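Local coordinates for hypothetical bacterial 6-phosphogluconolactonase (Bacteroides fragilis, PDB 3SCY), which is a putative 6-phosphogluconolactonase, which would probably hydrolyse 6-phosphogluconolactone to 6-phosphogluconate, and folds as a seven-bladed beta-propeller, at residues S58-G61 with K62-Y65; L105-G109 with K110-T114. All blocks are in the same frame, centred on the assembly; numbering follows the deposited sequence.

Interaction 1 (S58-G61 with K62-Y65)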
loop_
_atom_site.group_PDB
_atom_site.type_symbol
_atom_site.label_atom_id
_atom_site.label_comp_id
_atom_site.label_asym_id
_atom_site.label_seq_id
_atom_site.Cartn_x
_atom_site.Cartn_y
_atom_site.Cartn_z
ATOM N N SER A 58 8.566 3.927 9.744
ATOM C CA SER A 58 8.710 2.901 10.758
ATOM C C SER A 58 7.561 3.140 11.776
ATOM O O SER A 58 6.956 4.233 11.807
ATOM C CB SER A 58 10.078 3.004 11.420
ATOM O OG SER A 58 10.216 4.285 12.014
ATOM N N ALA A 59 7.261 2.132 12.608
ATOM C CA ALA A 59 6.164 2.261 13.569
ATOM C C ALA A 59 6.380 3.409 14.580
ATOM O O ALA A 59 5.397 4.038 14.964
ATOM C CB ALA A 59 5.972 0.939 14.295
ATOM N N ASP A 60 7.634 3.748 14.930
ATOM C CA ASP A 60 7.940 4.838 15.867
ATOM C C ASP A 60 8.033 6.220 15.146
ATOM O O ASP A 60 8.284 7.240 15.796
ATOM C CB ASP A 60 9.226 4.531 16.658
ATOM C CG ASP A 60 10.522 4.422 15.859
ATOM O OD1 ASP A 60 10.503 4.693 14.639
ATOM O OD2 ASP A 60 11.564 4.095 16.460
ATOM N N GLY A 61 7.889 6.209 13.825
ATOM C CA GLY A 61 7.932 7.398 12.967
ATOM C C GLY A 61 9.299 8.062 12.853
ATOM O O GLY A 61 9.389 9.213 12.419
ATOM N N LYS A 62 10.367 7.376 13.265
ATOM C CA LYS A 62 11.716 7.928 13.243
ATOM C C LYS A 62 12.452 7.633 11.938
ATOM O O LYS A 62 13.498 8.228 11.688
ATOM C CB LYS A 62 12.542 7.401 14.434
ATOM C CG LYS A 62 11.967 7.776 15.811
ATOM C CD LYS A 62 12.254 9.206 16.229
ATOM C CE LYS A 62 11.646 9.543 17.576
ATOM N NZ LYS A 62 12.224 8.731 18.687
ATOM N N PHE A 63 11.930 6.691 11.133
ATOM C CA PHE A 63 12.542 6.291 9.870
ATOM C C PHE A 63 11.511 6.165 8.806
ATOM O O PHE A 63 10.325 5.964 9.079
ATOM C CB PHE A 63 13.295 4.951 10.007
ATOM C CG PHE A 63 14.369 4.992 11.063
ATOM C CD1 PHE A 63 15.611 5.570 10.797
ATOM C CD2 PHE A 63 14.112 4.542 12.350
ATOM C CE1 PHE A 63 16.584 5.670 11.800
ATOM C CE2 PHE A 63 15.089 4.637 13.352
ATOM C CZ PHE A 63 16.295 5.242 13.079
ATOM N N VAL A 64 11.950 6.346 7.559
ATOM C CA VAL A 64 11.110 6.147 6.398
ATOM C C VAL A 64 11.867 5.248 5.429
ATOM O O VAL A 64 13.086 5.422 5.247
ATOM C CB VAL A 64 10.672 7.479 5.740
ATOM C CG1 VAL A 64 10.042 7.273 4.353
ATOM C CG2 VAL A 64 9.699 8.208 6.661
ATOM N N TYR A 65 11.153 4.307 4.803
ATOM C CA TYR A 65 11.770 3.433 3.814
ATOM C C TYR A 65 11.005 3.555 2.550
ATOM O O TYR A 65 9.778 3.536 2.572
ATOM C CB TYR A 65 11.812 1.969 4.292
ATOM C CG TYR A 65 12.534 1.838 5.610
ATOM C CD1 TYR A 65 13.918 1.701 5.659
ATOM C CD2 TYR A 65 11.843 1.931 6.816
ATOM C CE1 TYR A 65 14.596 1.633 6.880
ATOM C CE2 TYR A 65 12.516 1.913 8.036
ATOM C CZ TYR A 65 13.895 1.753 8.065
ATOM O OH TYR A 65 14.572 1.703 9.256
#
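The tight loop between strands 55-57 and 63-68, the first two strands of a propeller blade, is closed by a type I beta turn from Ser58 to Gly61 and by the side chains of Ser58 and Asp60, which turn back onto Lys62 and Phe63. Ser58 is held through both its backbone N and its hydroxyl. Its backbone N donates to Phe63 O at 2.8 Å, reaching the carbonyl oxygen from above its plane, while its hydroxyl OG receives the backbone N-H of Phe63 in a more bent bond of 3.1 Å (143° at the hydrogen). With chi1 at 59°, OG lies between the backbone N and the carbonyl carbon of Ser58, where it can accept from Phe63 N and also donate to Asp60 OD1 at 2.7 Å. That donation runs nearly along the C-O axis of the carboxylate oxygen. The same OD1 takes a second, nearly straight bond of 3.0 Å from Lys62 N, which stands 49° out of the carboxylate plane, and the two bonds together hold the carboxylate in place. Lys62 sends its side chain across that of Asp60 at about a right angle, with Lys62 CG 3.7 Å from Asp60 CG; Lys62 NZ stays 5.2 Å from Asp60 OD2, too far for a salt bridge, so any attraction between the charges is probably weak. On the strand side, Ser58 OG sits at the edge of the Phe63 ring, and Ser58 CB approaches the edge of the Tyr65 ring, 4.3 Å from CE2. Tyr65 OH is hydrogen-bonded to Gly131 O, and Phe63 packs on Leu92 of strand 88-96, the fourth of the blade. Within the turn, Gly61 N bonds to Ser58 O. The arrangement is a type I turn in the hairpin loop that joins the first and second antiparallel strands of a beta-propeller blade.

Interaction 2 (L105-G109 with K110-T114)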
loop_
_atom_site.group_PDB
_atom_site.type_symbol
_atom_site.label_atom_id
_atom_site.label_comp_id
_atom_site.label_asym_id
_atom_site.label_seq_id
_atom_site.Cartn_x
_atom_site.Cartn_y
_atom_site.Cartn_z
ATOM N N LEU A 105 6.266 -2.129 0.029
ATOM C CA LEU A 105 7.171 -2.644 1.055
ATOM C C LEU A 105 6.473 -2.672 2.412
ATOM O O LEU A 105 5.459 -1.974 2.630
ATOM C CB LEU A 105 8.548 -1.913 1.070
ATOM C CG LEU A 105 8.673 -0.518 1.682
ATOM C CD1 LEU A 105 10.104 -0.011 1.524
ATOM C CD2 LEU A 105 7.739 0.517 1.031
ATOM N N THR A 106 6.944 -3.561 3.307
ATOM C CA THR A 106 6.387 -3.644 4.649
ATOM C C THR A 106 7.531 -3.877 5.631
ATOM O O THR A 106 8.658 -4.119 5.204
ATOM C CB THR A 106 5.276 -4.702 4.773
ATOM O OG1 THR A 106 4.560 -4.406 5.980
ATOM C CG2 THR A 106 5.816 -6.138 4.795
ATOM N N THR A 107 7.264 -3.731 6.928
ATOM C CA THR A 107 8.289 -3.924 7.940
ATOM C C THR A 107 7.693 -4.548 9.178
ATOM O O THR A 107 6.492 -4.364 9.471
ATOM C CB THR A 107 8.944 -2.557 8.315
ATOM O OG1 THR A 107 10.073 -2.787 9.187
ATOM C CG2 THR A 107 7.969 -1.576 9.030
ATOM N N ASN A 108 8.559 -5.216 9.968
ATOM C CA ASN A 108 8.172 -5.631 11.312
ATOM C C ASN A 108 9.124 -4.955 12.320
ATOM O O ASN A 108 9.165 -5.372 13.464
ATOM C CB ASN A 108 8.168 -7.154 11.474
ATOM C CG ASN A 108 9.546 -7.765 11.512
ATOM O OD1 ASN A 108 10.509 -7.187 10.999
ATOM N ND2 ASN A 108 9.675 -8.898 12.203
ATOM N N GLY A 109 9.921 -3.977 11.871
ATOM C CA GLY A 109 10.879 -3.278 12.734
ATOM C C GLY A 109 12.250 -3.929 12.753
ATOM O O GLY A 109 13.248 -3.298 13.155
ATOM N N LYS A 110 12.318 -5.217 12.331
ATOM C CA LYS A 110 13.572 -5.973 12.265
ATOM C C LYS A 110 14.004 -6.217 10.823
ATOM O O LYS A 110 15.177 -6.386 10.552
ATOM C CB LYS A 110 13.449 -7.319 12.991
ATOM C CG LYS A 110 13.209 -7.177 14.483
ATOM C CD LYS A 110 13.019 -8.540 15.135
ATOM C CE LYS A 110 12.916 -8.445 16.643
ATOM N NZ LYS A 110 11.645 -7.804 17.070
ATOM N N ASN A 111 13.046 -6.251 9.892
ATOM C CA ASN A 111 13.281 -6.471 8.480
ATOM C C ASN A 111 12.336 -5.652 7.664
ATOM O O ASN A 111 11.213 -5.379 8.103
ATOM C CB ASN A 111 13.026 -7.958 8.118
ATOM C CG ASN A 111 13.957 -8.878 8.853
ATOM O OD1 ASN A 111 15.087 -9.072 8.435
ATOM N ND2 ASN A 111 13.502 -9.454 9.978
ATOM N N ILE A 112 12.767 -5.331 6.455
ATOM C CA ILE A 112 11.964 -4.718 5.398
ATOM C C ILE A 112 11.735 -5.792 4.357
ATOM O O ILE A 112 12.693 -6.521 4.032
ATOM C CB ILE A 112 12.699 -3.494 4.752
ATOM C CG1 ILE A 112 12.815 -2.308 5.718
ATOM C CG2 ILE A 112 12.072 -3.089 3.356
ATOM C CD1 ILE A 112 11.486 -1.567 6.065
ATOM N N VAL A 113 10.500 -5.871 3.794
ATOM C CA VAL A 113 10.233 -6.810 2.711
ATOM C C VAL A 113 9.665 -6.009 1.539
ATOM O O VAL A 113 8.795 -5.180 1.770
ATOM C CB VAL A 113 9.260 -7.965 3.115
ATOM C CG1 VAL A 113 9.114 -8.971 1.989
ATOM C CG2 VAL A 113 9.721 -8.667 4.385
ATOM N N THR A 114 10.148 -6.235 0.316
ATOM C CA THR A 114 9.602 -5.606 -0.884
ATOM C C THR A 114 8.824 -6.596 -1.736
ATOM O O THR A 114 9.184 -7.782 -1.814
ATOM C CB THR A 114 10.704 -4.970 -1.766
ATOM O OG1 THR A 114 11.566 -5.981 -2.280
ATOM C CG2 THR A 114 11.501 -3.923 -1.040
HETATM O O HOH W 1 10.712 -4.916 15.955
#
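Strands 105-107 and 111-114 run antiparallel, their axes 4.6 Å apart at 158°, and form the beta hairpin of the first two strands in a propeller blade. Thr106 and Val113 are a hydrogen-bonded pair, each N donating to the other's O at 2.9 Å; Leu105-Thr114 and Thr107-Ile112 are non-hydrogen-bonded pairs. Toward the turn, Asn108 N donates to Asn111 O. On the face bearing Leu105, Thr107 and Ile112, the Ile112 CD1 methyl lies 3.5 Å from Thr107 CB, and its CG2 meets Leu105 CD1. On the opposite face, Thr106 and Val113 both pack on Val160 of the next blade. Thr107 OG1, anti to its own N (chi1 -173°), lies beside the carbonyl carbon and accepts from Gly109 N, forming an ST turn. Asn111 ND2 is hydrogen-bonded to Ala188 O. A water donates to Asn108 O at 3.0 Å. The amide oxygen of Asn108 is shared by two turn N-H groups: Asn111 N arrives almost in line with the C=O, 2.9 Å from Asn108 OD1, whereas Lys110 N comes to the same OD1 at 3.0 Å from above the amide plane.

Overall arrangement
Interactions 1 and 2 are equivalent turns of successive blades: each joins the first and second strands of its four-stranded sheet, and in each an acidic or amide side-chain oxygen (Asp60, Asn108) accepts the N-H of the lysine two residues on. Their centres lie about 11 Å apart on the same side of the chain's centre. They meet directly where Tyr65 of interaction 1 packs on the second hairpin, with Tyr65 CG 3.6 Å from Ile112 CD1 and Tyr65 O 3.7 Å from Leu105 CD1, so the blades meet by packing, a tyrosine ring on one methyl and a backbone carbonyl beside another. The sodium ion, at Gln302 and Leu342, involves neither segment pair.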